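PDB 4H7N: aldehyde dehydrogenase from Anabaena variabilis, which probably oxidises aldehydes to carboxylic acids with NAD+ as the hydride acceptor. Local coordinates for residues K236-V241 with I269-V274; G131-W136 with D204-T209; T262-L267 with P307-K312. One frame throughout, in Å; residues are numbered along the deposited sequence.

Contact 1: K236-V241 with I269-V274; sequences KDPAIV and IERIYV
Pro238 fits into a corner made by two side chains of the neighbouring strand, the guanidinium of Arg271 and the ring of Tyr273. Its CB lies over the centre of the guanidinium, 3.8 Å above the plane, and the same CB meets the edge of the Tyr273 ring in plane at CE2, also 3.8 Å away. Arg271 closes the corner because its chain bends at chi3 (-88°). NE and NH2 then grip Lys236 O side-on, each at 3.0 Å and close to the guanidinium plane, while NH1 donates to Tyr273 OH at 2.8 Å. With Leu384 O and Ala385 O accepting from NH1 and NH2 as well, the guanidinium is held flat against the proline; Tyr273 OH is also bonded to His356, which helps fix the phenol at its tip. Lys236, its CG anti to the backbone N (chi1 -166°), runs past Arg271 with CG 3.4 Å from NE and crosses Glu270 at about a right angle. There NZ forms a 2.6 Å salt bridge with Glu270 OE1; backbone carbonyls of Val360 and Glu363 also take bonds from this ammonium. On the face of Ala239 and Ile272, the small Ala239 CB is met by the Ile269 CG2 methyl, from the start of the other strand, at 3.9 Å, and Val241 packs beside Val274. Helix 247-259 covers this alanine-valine face, and helix 378-386 lies on the proline-tyrosine face. Between the faces, backbone bonds such as Tyr273 N to Ala239 O join two parallel strands at 21°, which form a beta-alpha-beta unit through helix 247-259, adjacent in an open alpha/beta sheet.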
loop_
_atom_site.group_PDB
_atom_site.type_symbol
_atom_site.label_atom_id
_atom_site.label_comp_id
_atom_site.label_asym_id
_atom_site.label_seq_id
_atom_site.Cartn_x
_atom_site.Cartn_y
_atom_site.Cartn_z
ATOM N N LYS A 236 19.116 10.533 -3.271
ATOM C CA LYS A 236 20.357 11.262 -3.160
ATOM C C LYS A 236 21.179 10.562 -2.070
ATOM O O LYS A 236 21.446 11.091 -0.963
ATOM C CB LYS A 236 20.056 12.729 -2.821
ATOM C CG LYS A 236 21.221 13.659 -3.012
ATOM C CD LYS A 236 21.377 14.106 -4.440
ATOM C CE LYS A 236 22.570 15.057 -4.621
ATOM N NZ LYS A 236 22.985 15.102 -6.040
ATOM N N ASP A 237 21.566 9.338 -2.367
ATOM C CA ASP A 237 22.109 8.493 -1.326
ATOM C C ASP A 237 23.458 9.007 -0.779
ATOM O O ASP A 237 24.378 9.283 -1.561
ATOM C CB ASP A 237 22.246 7.063 -1.804
ATOM C CG ASP A 237 20.884 6.341 -2.047
ATOM O OD1 ASP A 237 19.734 6.921 -1.941
ATOM O OD2 ASP A 237 20.980 5.123 -2.400
ATOM N N PRO A 238 23.558 9.200 0.556
ATOM C CA PRO A 238 24.824 9.601 1.174
ATOM C C PRO A 238 25.692 8.429 1.632
ATOM O O PRO A 238 25.171 7.374 1.993
ATOM C CB PRO A 238 24.375 10.377 2.339
ATOM C CG PRO A 238 23.094 9.718 2.756
ATOM C CD PRO A 238 22.469 9.180 1.511
ATOM N N ALA A 239 26.994 8.634 1.622
ATOM C CA ALA A 239 27.946 7.750 2.311
ATOM C C ALA A 239 28.632 8.562 3.390
ATOM O O ALA A 239 29.050 9.712 3.147
ATOM C CB ALA A 239 28.972 7.184 1.305
ATOM N N ILE A 240 28.724 7.975 4.577
ATOM C CA ILE A 240 29.394 8.540 5.737
ATOM C C ILE A 240 30.592 7.624 6.004
ATOM O O ILE A 240 30.443 6.373 6.145
ATOM C CB ILE A 240 28.474 8.545 6.984
ATOM C CG1 ILE A 240 27.284 9.494 6.788
ATOM C CG2 ILE A 240 29.224 9.052 8.203
ATOM C CD1 ILE A 240 26.244 9.417 7.915
ATOM N N VAL A 241 31.756 8.249 6.092
ATOM C CA VAL A 241 33.036 7.559 6.374
ATOM C C VAL A 241 33.564 8.072 7.709
ATOM O O VAL A 241 34.015 9.232 7.823
ATOM C CB VAL A 241 34.075 7.823 5.268
ATOM C CG1 VAL A 241 35.350 7.041 5.548
ATOM C CG2 VAL A 241 33.520 7.395 3.921
ATOM N N ILE A 269 25.649 6.588 -5.084
ATOM C CA ILE A 269 26.140 7.444 -4.008
ATOM C C ILE A 269 26.343 8.855 -4.625
ATOM O O ILE A 269 27.134 9.014 -5.560
ATOM C CB ILE A 269 27.461 6.943 -3.402
ATOM C CG1 ILE A 269 27.327 5.558 -2.754
ATOM C CG2 ILE A 269 28.001 7.979 -2.402
ATOM C CD1 ILE A 269 26.198 5.462 -1.717
ATOM N N GLU A 270 25.642 9.855 -4.109
ATOM C CA GLU A 270 25.713 11.179 -4.683
ATOM C C GLU A 270 26.246 12.240 -3.716
ATOM O O GLU A 270 26.399 13.384 -4.096
ATOM C CB GLU A 270 24.330 11.574 -5.169
ATOM C CG GLU A 270 23.886 10.804 -6.426
ATOM C CD GLU A 270 22.852 11.538 -7.319
ATOM O OE1 GLU A 270 22.568 12.731 -7.088
ATOM O OE2 GLU A 270 22.312 10.873 -8.248
ATOM N N ARG A 271 26.484 11.868 -2.466
ATOM C CA ARG A 271 27.036 12.780 -1.442
ATOM C C ARG A 271 27.921 11.973 -0.504
ATOM O O ARG A 271 27.527 10.907 -0.098
ATOM C CB ARG A 271 25.955 13.362 -0.564
ATOM C CG ARG A 271 24.812 13.912 -1.357
ATOM C CD ARG A 271 23.782 14.512 -0.440
ATOM N NE ARG A 271 22.792 13.574 0.033
ATOM C CZ ARG A 271 22.304 13.542 1.281
ATOM N NH1 ARG A 271 22.821 14.292 2.254
ATOM N NH2 ARG A 271 21.343 12.688 1.585
ATOM N N ILE A 272 29.084 12.500 -0.155
ATOM C CA ILE A 272 30.066 11.781 0.621
ATOM C C ILE A 272 30.550 12.663 1.783
ATOM O O ILE A 272 31.012 13.804 1.550
ATOM C CB ILE A 272 31.242 11.382 -0.274
ATOM C CG1 ILE A 272 30.760 10.480 -1.420
ATOM C CG2 ILE A 272 32.243 10.602 0.542
ATOM C CD1 ILE A 272 31.728 10.500 -2.612
ATOM N N TYR A 273 30.367 12.166 3.008
ATOM C CA TYR A 273 30.743 12.872 4.228
ATOM C C TYR A 273 31.871 12.102 4.895
ATOM O O TYR A 273 31.738 10.907 5.118
ATOM C CB TYR A 273 29.526 12.992 5.152
ATOM C CG TYR A 273 28.380 13.688 4.455
ATOM C CD1 TYR A 273 28.346 15.068 4.345
ATOM C CD2 TYR A 273 27.379 12.939 3.815
ATOM C CE1 TYR A 273 27.355 15.708 3.620
ATOM C CE2 TYR A 273 26.357 13.554 3.117
ATOM C CZ TYR A 273 26.356 14.940 3.015
ATOM O OH TYR A 273 25.336 15.516 2.336
ATOM N N VAL A 274 32.989 12.775 5.214
ATOM C CA VAL A 274 34.156 12.088 5.770
ATOM C C VAL A 274 34.671 12.803 7.010
ATOM O O VAL A 274 34.796 14.030 7.029
ATOM C CB VAL A 274 35.311 12.038 4.743
ATOM C CG1 VAL A 274 36.431 11.146 5.252
ATOM C CG2 VAL A 274 34.808 11.522 3.403
HETATM O O HOH W 1 26.102 14.168 -6.794
#

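Contact 2: G131-W136 with D204-T209; sequences GVISPW and DFVCFT
Gly131 and Cys207 meet in a parallel pairing in which strands 131-134 and 205-209 run only 8° apart, their axes 4.7 Å from each other. Four backbone bonds stitch them together. Gly131 N donates to Phe205 O and Gly131 O accepts from Cys207 N; Ile133 then repeats the pattern, its N giving to Cys207 O and its O taking Thr209 N. The first three are short, but the bond from Thr209 N to Ile133 O lengthens to 3.3 Å as the strands begin to separate. A water also donates to Ile133 O and lies 3.1 Å from Thr209 OG1, bridging the strand ends. The pair belongs to the sheet of the probable Rossmann-like dinucleotide-binding domain of aldehyde dehydrogenases, flanked by strands 156-161 and 229-232. On the face of Ile133, Val206 and Phe208, the Ile133 CG2 methyl, anti to the backbone N (chi1 -61° for CG1), meets the Phe208 ring edge-on near its plane, 3.6 Å from CD1. The other branch of Ile133 reaches back to Val206, CD1 to CG2 at 4.3 Å. Helix 212-225 covers Val206 and Phe208 on this face. On the opposite face Val132 CG2 lies beside Cys207 CB. Beyond the last bond Pro135 lies obliquely over Thr209, with CG 3.9 Å from the Thr209 CG2 methyl and CD 3.8 Å from Thr209 O. A glycine in place of Pro135 would probably open a gap beside that methyl and let the backbone there turn more freely. Thr209 OG1 is bonded to Arg444, and its side chain lies about 4 Å from that of Glu232, the predicted active-site residue.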
loop_
_atom_site.group_PDB
_atom_site.type_symbol
_atom_site.label_atom_id
_atom_site.label_comp_id
_atom_site.label_asym_id
_atom_site.label_seq_id
_atom_site.Cartn_x
_atom_site.Cartn_y
_atom_site.Cartn_z
ATOM N N GLY A 131 -0.015 -2.255 -14.706
ATOM C CA GLY A 131 0.823 -1.392 -15.574
ATOM C C GLY A 131 2.211 -1.086 -14.991
ATOM O O GLY A 131 2.368 -0.713 -13.809
ATOM N N VAL A 132 3.236 -1.276 -15.807
ATOM C CA VAL A 132 4.590 -0.940 -15.425
ATOM C C VAL A 132 5.161 0.136 -16.320
ATOM O O VAL A 132 5.190 0.000 -17.547
ATOM C CB VAL A 132 5.488 -2.184 -15.527
ATOM C CG1 VAL A 132 6.946 -1.806 -15.308
ATOM C CG2 VAL A 132 5.055 -3.213 -14.490
ATOM N N ILE A 133 5.645 1.208 -15.708
ATOM C CA ILE A 133 6.304 2.317 -16.431
ATOM C C ILE A 133 7.697 2.378 -15.901
ATOM O O ILE A 133 7.885 2.625 -14.683
ATOM C CB ILE A 133 5.574 3.647 -16.170
ATOM C CG1 ILE A 133 4.133 3.517 -16.671
ATOM C CG2 ILE A 133 6.326 4.802 -16.868
ATOM C CD1 ILE A 133 3.207 4.657 -16.272
ATOM N N SER A 134 8.681 2.118 -16.771
ATOM C CA SER A 134 10.053 1.893 -16.333
ATOM C C SER A 134 11.034 2.889 -17.025
ATOM O O SER A 134 10.777 3.358 -18.110
ATOM C CB SER A 134 10.455 0.441 -16.605
ATOM O OG SER A 134 10.340 0.100 -18.004
ATOM N N PRO A 135 12.160 3.194 -16.378
ATOM C CA PRO A 135 13.075 4.249 -16.813
ATOM C C PRO A 135 14.146 3.741 -17.744
ATOM O O PRO A 135 14.275 2.533 -17.969
ATOM C CB PRO A 135 13.688 4.737 -15.507
ATOM C CG PRO A 135 13.755 3.491 -14.656
ATOM C CD PRO A 135 12.584 2.621 -15.084
ATOM N N TRP A 136 14.907 4.690 -18.293
ATOM C CA TRP A 136 15.906 4.404 -19.331
ATOM C C TRP A 136 17.294 3.970 -18.823
ATOM O O TRP A 136 18.115 3.552 -19.630
ATOM C CB TRP A 136 16.067 5.626 -20.257
ATOM C CG TRP A 136 16.236 6.904 -19.551
ATOM C CD1 TRP A 136 15.282 7.834 -19.302
ATOM C CD2 TRP A 136 17.441 7.388 -18.962
ATOM N NE1 TRP A 136 15.815 8.868 -18.599
ATOM C CE2 TRP A 136 17.146 8.611 -18.366
ATOM C CE3 TRP A 136 18.752 6.889 -18.877
ATOM C CZ2 TRP A 136 18.109 9.375 -17.707
ATOM C CZ3 TRP A 136 19.714 7.652 -18.218
ATOM C CH2 TRP A 136 19.391 8.888 -17.651
ATOM N N ASP A 204 -5.308 -1.974 -13.213
ATOM C CA ASP A 204 -5.813 -2.172 -11.853
ATOM C C ASP A 204 -4.778 -1.817 -10.795
ATOM O O ASP A 204 -5.079 -1.766 -9.606
ATOM C CB ASP A 204 -6.200 -3.639 -11.677
ATOM C CG ASP A 204 -7.279 -4.082 -12.664
ATOM O OD1 ASP A 204 -8.185 -3.301 -12.966
ATOM O OD2 ASP A 204 -7.175 -5.188 -13.250
ATOM N N PHE A 205 -3.550 -1.577 -11.230
ATOM C CA PHE A 205 -2.382 -1.443 -10.364
ATOM C C PHE A 205 -1.284 -0.790 -11.259
ATOM O O PHE A 205 -1.042 -1.250 -12.393
ATOM C CB PHE A 205 -1.937 -2.828 -9.854
ATOM C CG PHE A 205 -0.900 -2.794 -8.740
ATOM C CD1 PHE A 205 0.375 -2.291 -8.952
ATOM C CD2 PHE A 205 -1.195 -3.313 -7.503
ATOM C CE1 PHE A 205 1.294 -2.234 -7.932
ATOM C CE2 PHE A 205 -0.263 -3.300 -6.464
ATOM C CZ PHE A 205 0.978 -2.725 -6.685
ATOM N N VAL A 206 -0.591 0.210 -10.758
ATOM C CA VAL A 206 0.522 0.842 -11.490
ATOM C C VAL A 206 1.807 0.843 -10.700
ATOM O O VAL A 206 1.851 1.283 -9.525
ATOM C CB VAL A 206 0.203 2.273 -11.985
ATOM C CG1 VAL A 206 -0.053 3.253 -10.845
ATOM C CG2 VAL A 206 1.356 2.789 -12.868
ATOM N N CYS A 207 2.874 0.348 -11.333
ATOM C CA CYS A 207 4.262 0.476 -10.852
ATOM C C CYS A 207 5.033 1.520 -11.674
ATOM O O CYS A 207 5.093 1.435 -12.929
ATOM C CB CYS A 207 4.992 -0.846 -11.020
ATOM S SG CYS A 207 4.243 -2.153 -10.073
ATOM N N PHE A 208 5.605 2.512 -11.006
ATOM C CA PHE A 208 6.349 3.574 -11.677
ATOM C C PHE A 208 7.661 3.819 -10.957
ATOM O O PHE A 208 7.720 3.979 -9.691
ATOM C CB PHE A 208 5.553 4.877 -11.724
ATOM C CG PHE A 208 6.334 6.037 -12.235
ATOM C CD1 PHE A 208 6.420 6.279 -13.591
ATOM C CD2 PHE A 208 7.029 6.880 -11.355
ATOM C CE1 PHE A 208 7.145 7.362 -14.080
ATOM C CE2 PHE A 208 7.788 7.931 -11.832
ATOM C CZ PHE A 208 7.837 8.174 -13.199
ATOM N N THR A 209 8.716 3.865 -11.766
ATOM C CA THR A 209 10.041 4.223 -11.344
ATOM C C THR A 209 10.512 5.367 -12.212
ATOM O O THR A 209 10.394 5.290 -13.446
ATOM C CB THR A 209 10.980 3.026 -11.540
ATOM O OG1 THR A 209 10.512 1.922 -10.780
ATOM C CG2 THR A 209 12.396 3.360 -11.054
HETATM O O HOH W 2 8.158 0.653 -12.349
#

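Contact 3: T262-L267 with P307-K312; sequences TGQSCL and PIIAEK
Thr262 faces Ile308, its CG2 methyl 4.5 Å from Ile308 CG1, a loose touch; its hydroxyl is bonded to the carbonyl of Gly306, just ahead of Pro307. Thr262 and Gly263 both have positive phi, turning the chain after helix 247-259. Gln264 then carries most of the contact. Centre of an inverse gamma turn, it sends an extended side chain (chi2 168°) tip-first to the backbone of 307-309. OE1 accepts from Ile309 N at 2.9 Å through a nearly straight bond, 169° at the hydrogen, with the donor in the carbonyl plane on a lone pair. NE2 adds a weak bond to Pro307 O at 3.4 Å. The amide thus spans a backbone donor and a backbone acceptor two residues apart, which would probably limit its rotation, the firm bond being the one to OE1. Alongside, Ile309 CD1 lies 4.0 Å from NE2, and the Ile308 CG2 methyl borders OE1. Gln264 O is held by the side-chain amides of Asn137 and Asn261. Further on, Ser265 OG accepts from Leu267 N at 3.1 Å, an ST turn that shapes the chain around Cys266. The Gly-Gln-Ser-Cys run from Gly263 to Cys266 is consistent with the loop that bears the nucleophilic cysteine in aldehyde dehydrogenases, here tied through Gln264 to the segment just before helix 311-326, whose N-cap position is Ala310.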
loop_
_atom_site.group_PDB
_atom_site.type_symbol
_atom_site.label_atom_id
_atom_site.label_comp_id
_atom_site.label_asym_id
_atom_site.label_seq_id
_atom_site.Cartn_x
_atom_site.Cartn_y
_atom_site.Cartn_z
ATOM N N THR A 262 27.835 5.109 -15.017
ATOM C CA THR A 262 28.082 6.576 -15.141
ATOM C C THR A 262 27.223 7.369 -14.126
ATOM O O THR A 262 26.866 8.538 -14.345
ATOM C CB THR A 262 27.843 7.072 -16.569
ATOM O OG1 THR A 262 28.485 6.186 -17.503
ATOM C CG2 THR A 262 28.448 8.447 -16.793
ATOM N N GLY A 263 26.901 6.717 -13.017
ATOM C CA GLY A 263 26.129 7.385 -11.965
ATOM C C GLY A 263 24.645 7.511 -12.224
ATOM O O GLY A 263 23.941 8.138 -11.439
ATOM N N GLN A 264 24.162 6.854 -13.278
ATOM C CA GLN A 264 22.777 6.942 -13.724
ATOM C C GLN A 264 21.982 5.844 -13.025
ATOM O O GLN A 264 21.697 4.799 -13.595
ATOM C CB GLN A 264 22.695 6.795 -15.263
ATOM C CG GLN A 264 23.492 7.871 -15.980
ATOM C CD GLN A 264 23.667 7.596 -17.456
ATOM O OE1 GLN A 264 23.121 8.319 -18.295
ATOM N NE2 GLN A 264 24.449 6.543 -17.794
ATOM N N SER A 265 21.614 6.118 -11.769
ATOM C CA SER A 265 21.003 5.141 -10.922
ATOM C C SER A 265 20.414 5.854 -9.719
ATOM O O SER A 265 21.079 6.702 -9.100
ATOM C CB SER A 265 21.998 4.119 -10.452
ATOM O OG SER A 265 21.435 3.200 -9.594
ATOM N N CYS A 266 19.201 5.416 -9.356
ATOM C CA CYS A 266 18.517 5.818 -8.094
ATOM C C CYS A 266 19.424 5.545 -6.875
ATOM O O CYS A 266 19.377 6.278 -5.895
ATOM C CB CYS A 266 17.176 5.029 -7.952
ATOM S SG CYS A 266 15.994 5.562 -9.216
ATOM N N LEU A 267 20.243 4.502 -6.988
ATOM C CA LEU A 267 21.097 3.954 -5.895
ATOM C C LEU A 267 22.530 4.433 -5.916
ATOM O O LEU A 267 23.388 3.949 -5.162
ATOM C CB LEU A 267 21.162 2.409 -6.010
ATOM C CG LEU A 267 19.799 1.770 -6.099
ATOM C CD1 LEU A 267 19.905 0.287 -6.422
ATOM C CD2 LEU A 267 19.049 2.025 -4.825
ATOM N N PRO A 307 28.355 6.475 -21.976
ATOM C CA PRO A 307 27.879 7.813 -22.148
ATOM C C PRO A 307 26.704 8.134 -21.255
ATOM O O PRO A 307 26.016 7.225 -20.762
ATOM C CB PRO A 307 27.432 7.833 -23.606
ATOM C CG PRO A 307 27.004 6.443 -23.890
ATOM C CD PRO A 307 27.926 5.590 -23.078
ATOM N N ILE A 308 26.421 9.421 -21.132
ATOM C CA ILE A 308 25.178 9.854 -20.537
ATOM C C ILE A 308 24.100 9.569 -21.551
ATOM O O ILE A 308 24.138 10.105 -22.641
ATOM C CB ILE A 308 25.234 11.332 -20.238
ATOM C CG1 ILE A 308 26.398 11.584 -19.272
ATOM C CG2 ILE A 308 23.914 11.822 -19.675
ATOM C CD1 ILE A 308 26.885 13.002 -19.345
ATOM N N ILE A 309 23.136 8.729 -21.174
ATOM C CA ILE A 309 22.198 8.139 -22.109
ATOM C C ILE A 309 21.186 9.154 -22.621
ATOM O O ILE A 309 20.891 9.210 -23.796
ATOM C CB ILE A 309 21.492 6.956 -21.429
ATOM C CG1 ILE A 309 22.468 5.807 -21.255
ATOM C CG2 ILE A 309 20.298 6.494 -22.233
ATOM C CD1 ILE A 309 21.921 4.737 -20.352
ATOM N N ALA A 310 20.663 9.973 -21.727
ATOM C CA ALA A 310 19.633 10.937 -22.122
ATOM C C ALA A 310 20.226 12.323 -22.248
ATOM O O ALA A 310 20.930 12.769 -21.346
ATOM C CB ALA A 310 18.496 10.913 -21.105
ATOM N N GLU A 311 19.940 13.034 -23.339
ATOM C CA GLU A 311 20.456 14.412 -23.472
ATOM C C GLU A 311 20.040 15.342 -22.350
ATOM O O GLU A 311 20.827 16.201 -21.936
ATOM C CB GLU A 311 19.985 15.111 -24.753
ATOM C CG GLU A 311 20.783 14.765 -25.953
ATOM C CD GLU A 311 20.801 15.891 -26.980
ATOM O OE1 GLU A 311 19.748 16.182 -27.516
ATOM O OE2 GLU A 311 21.877 16.468 -27.212
ATOM N N LYS A 312 18.793 15.238 -21.910
ATOM C CA LYS A 312 18.324 16.125 -20.848
ATOM C C LYS A 312 19.155 15.873 -19.569
ATOM O O LYS A 312 19.522 16.795 -18.850
ATOM C CB LYS A 312 16.836 15.913 -20.671
ATOM C CG LYS A 312 16.203 16.532 -19.455
ATOM C CD LYS A 312 14.977 15.697 -19.078
ATOM C CE LYS A 312 14.594 15.760 -17.599
ATOM N NZ LYS A 312 13.539 16.796 -17.447
#

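How the contacts relate
Contact 2 comes first along the chain and is complete before contacts 1 and 3 begin; these two interleave, as 262-267 falls between the two strands of contact 1 in sequence. The paired strands occupy different sheets, centres about 28 Å apart: contact 2 the larger mixed one, contact 1 the seven-stranded one. Contact 3 is about 18 Å from contact 1 and about 19 Å from contact 2, centre to centre, off the line joining them. It touches both, Leu267 CA 3.7 Å from Asp237 OD2 and Trp136 packed on Gln264, Ile309 and Ala310. It thus links a strand of one sheet with the loop following a strand of the other, while Thr209 of contact 2 lies beside the predicted active-site Glu232.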